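Local coordinates for DUF2787 domain-containing protein (Vibrio cholerae, PDB 2V1L) that is of unknown function but is encoded on a pathogenicity island and resembles the human p32 protein in structure, at residues A132-T136 and E137-D141. Residues are numbered along the deposited sequence; the frame is centred on the assembly and turned at random.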
loop_
_atom_site.group_PDB
_atom_site.type_symbol
_atom_site.label_atom_id
_atom_site.label_comp_id
_atom_site.label_asym_id
_atom_site.label_seq_id
_atom_site.Cartn_x
_atom_site.Cartn_y
_atom_site.Cartn_z
ATOM N N ALA A 132 -3.698 -10.985 -3.374
ATOM C CA ALA A 132 -3.244 -12.334 -3.737
ATOM C C ALA A 132 -1.924 -12.727 -3.061
ATOM O O ALA A 132 -1.782 -13.854 -2.553
ATOM C CB ALA A 132 -3.158 -12.514 -5.244
ATOM N N TYR A 133 -0.967 -11.808 -3.063
ATOM C CA TYR A 133 0.363 -12.020 -2.476
ATOM C C TYR A 133 0.263 -12.275 -0.985
ATOM O O TYR A 133 0.844 -13.215 -0.483
ATOM C CB TYR A 133 1.246 -10.768 -2.654
ATOM C CG TYR A 133 1.501 -10.366 -4.090
ATOM C CD1 TYR A 133 1.309 -11.261 -5.132
ATOM C CD2 TYR A 133 1.933 -9.050 -4.404
ATOM C CE1 TYR A 133 1.541 -10.890 -6.457
ATOM C CE2 TYR A 133 2.173 -8.668 -5.725
ATOM C CZ TYR A 133 1.973 -9.584 -6.730
ATOM O OH TYR A 133 2.184 -9.205 -8.025
ATOM N N VAL A 134 -0.441 -11.396 -0.278
ATOM C CA VAL A 134 -0.684 -11.559 1.147
ATOM C C VAL A 134 -1.389 -12.873 1.515
ATOM O O VAL A 134 -0.946 -13.584 2.405
ATOM C CB VAL A 134 -1.489 -10.404 1.705
ATOM C CG1 VAL A 134 -1.780 -10.663 3.174
ATOM C CG2 VAL A 134 -0.704 -9.084 1.556
ATOM N N ALA A 135 -2.471 -13.195 0.820
ATOM C CA ALA A 135 -3.245 -14.404 1.134
ATOM C C ALA A 135 -2.468 -15.703 0.896
ATOM O O ALA A 135 -2.812 -16.730 1.476
ATOM C CB ALA A 135 -4.550 -14.417 0.356
ATOM N N THR A 136 -1.447 -15.648 0.020
ATOM C CA THR A 136 -0.548 -16.775 -0.246
ATOM C C THR A 136 0.797 -16.624 0.495
ATOM O O THR A 136 1.739 -17.334 0.218
ATOM C CB THR A 136 -0.337 -17.056 -1.784
ATOM O OG1 THR A 136 0.236 -15.923 -2.464
ATOM C CG2 THR A 136 -1.644 -17.432 -2.441
ATOM N N GLU A 137 0.871 -15.694 1.440
ATOM C CA GLU A 137 2.075 -15.511 2.272
ATOM C C GLU A 137 3.356 -15.241 1.468
ATOM O O GLU A 137 4.407 -15.864 1.704
ATOM C CB GLU A 137 2.220 -16.694 3.272
ATOM C CG GLU A 137 1.178 -16.592 4.408
ATOM C CD GLU A 137 0.861 -17.903 5.104
ATOM O OE1 GLU A 137 1.805 -18.659 5.466
ATOM O OE2 GLU A 137 -0.352 -18.167 5.317
ATOM N N ALA A 138 3.265 -14.311 0.511
ATOM C CA ALA A 138 4.418 -13.934 -0.287
ATOM C C ALA A 138 5.461 -13.192 0.551
ATOM O O ALA A 138 6.638 -13.180 0.220
ATOM C CB ALA A 138 3.985 -13.078 -1.452
ATOM N N PHE A 139 5.020 -12.569 1.628
ATOM C CA PHE A 139 5.904 -11.766 2.456
ATOM C C PHE A 139 6.270 -12.495 3.755
ATOM O O PHE A 139 5.450 -12.565 4.663
ATOM C CB PHE A 139 5.234 -10.422 2.793
ATOM C CG PHE A 139 4.754 -9.647 1.585
ATOM C CD1 PHE A 139 5.657 -9.009 0.742
ATOM C CD2 PHE A 139 3.381 -9.549 1.301
ATOM C CE1 PHE A 139 5.210 -8.287 -0.394
ATOM C CE2 PHE A 139 2.924 -8.816 0.182
ATOM C CZ PHE A 139 3.837 -8.193 -0.660
ATOM N N ASP A 140 7.507 -12.989 3.847
ATOM C CA ASP A 140 8.040 -13.580 5.097
ATOM C C ASP A 140 8.345 -12.591 6.241
ATOM O O ASP A 140 8.834 -13.007 7.294
ATOM C CB ASP A 140 9.274 -14.455 4.813
ATOM C CG ASP A 140 10.227 -13.843 3.784
ATOM O OD1 ASP A 140 9.760 -13.086 2.918
ATOM O OD2 ASP A 140 11.443 -14.143 3.812
ATOM N N ASP A 141 8.046 -11.301 6.049
ATOM C CA ASP A 141 8.442 -10.238 6.984
ATOM C C ASP A 141 7.412 -9.115 6.967
ATOM O O ASP A 141 7.475 -8.224 6.120
ATOM C CB ASP A 141 9.840 -9.716 6.572
ATOM C CG ASP A 141 10.398 -8.594 7.487
ATOM O OD1 ASP A 141 9.686 -8.050 8.370
ATOM O OD2 ASP A 141 11.587 -8.238 7.271
HETATM O O HOH W 1 2.156 -12.475 3.356
#
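Glu137 meets Val134 through the backbone: Glu137 N lies 2.9 Å from Val134 O and is hydrogen-bonded to it from well above the carbonyl plane, 66° out of it, so the bond does not lie on a lone pair. The residue has positive phi, which turns the chain so that the following N-H points back at Tyr133 O, while just before it the hydroxyl and the backbone N-H of Thr136 share one acceptor, Ala132 O. That hydroxyl sits between the backbone N and the carbonyl carbon of its own residue and donates to Ala132 O (Thr136 OG1 to O 2.9 Å), whereas Thr136 N reaches the same oxygen from the opposite face of its plane. Ala138 takes the next bond, its N lying 2.8 Å from Tyr133 O in a nearly straight N-H...O arrangement (163°). These two nested bonds, the 6→1 bond of Ala138 enclosing the 5→2 bond of Glu137, with Glu137 as the C-prime residue, make a Schellman motif, one of the classic ways in which a helix is brought to an end. An apolar contact accompanies it, since Ala138 CB lies 3.8 Å from Tyr133 CB. Phe139 continues the apolar side: its ring edge, near the ring plane, receives Val134 CG2, which is 3.9 Å from CE2, and the same CE2 carbon also touches Tyr133 CB, approached obliquely. Chi1 of -54° puts CG of Phe139 anti to its own carbonyl carbon, which brings the ring back beside the helix end. A water weakly bridges Phe139 N and Val134 O. Phe57 covers this small cluster, packing on Ala138 and Phe139 and meeting the Tyr133 ring edge-to-face. Beyond, Asp140 hydrogen-bonds Ser48 OG, and Asp141 pairs through its backbone with Arg46 as the chain enters strand 141-144.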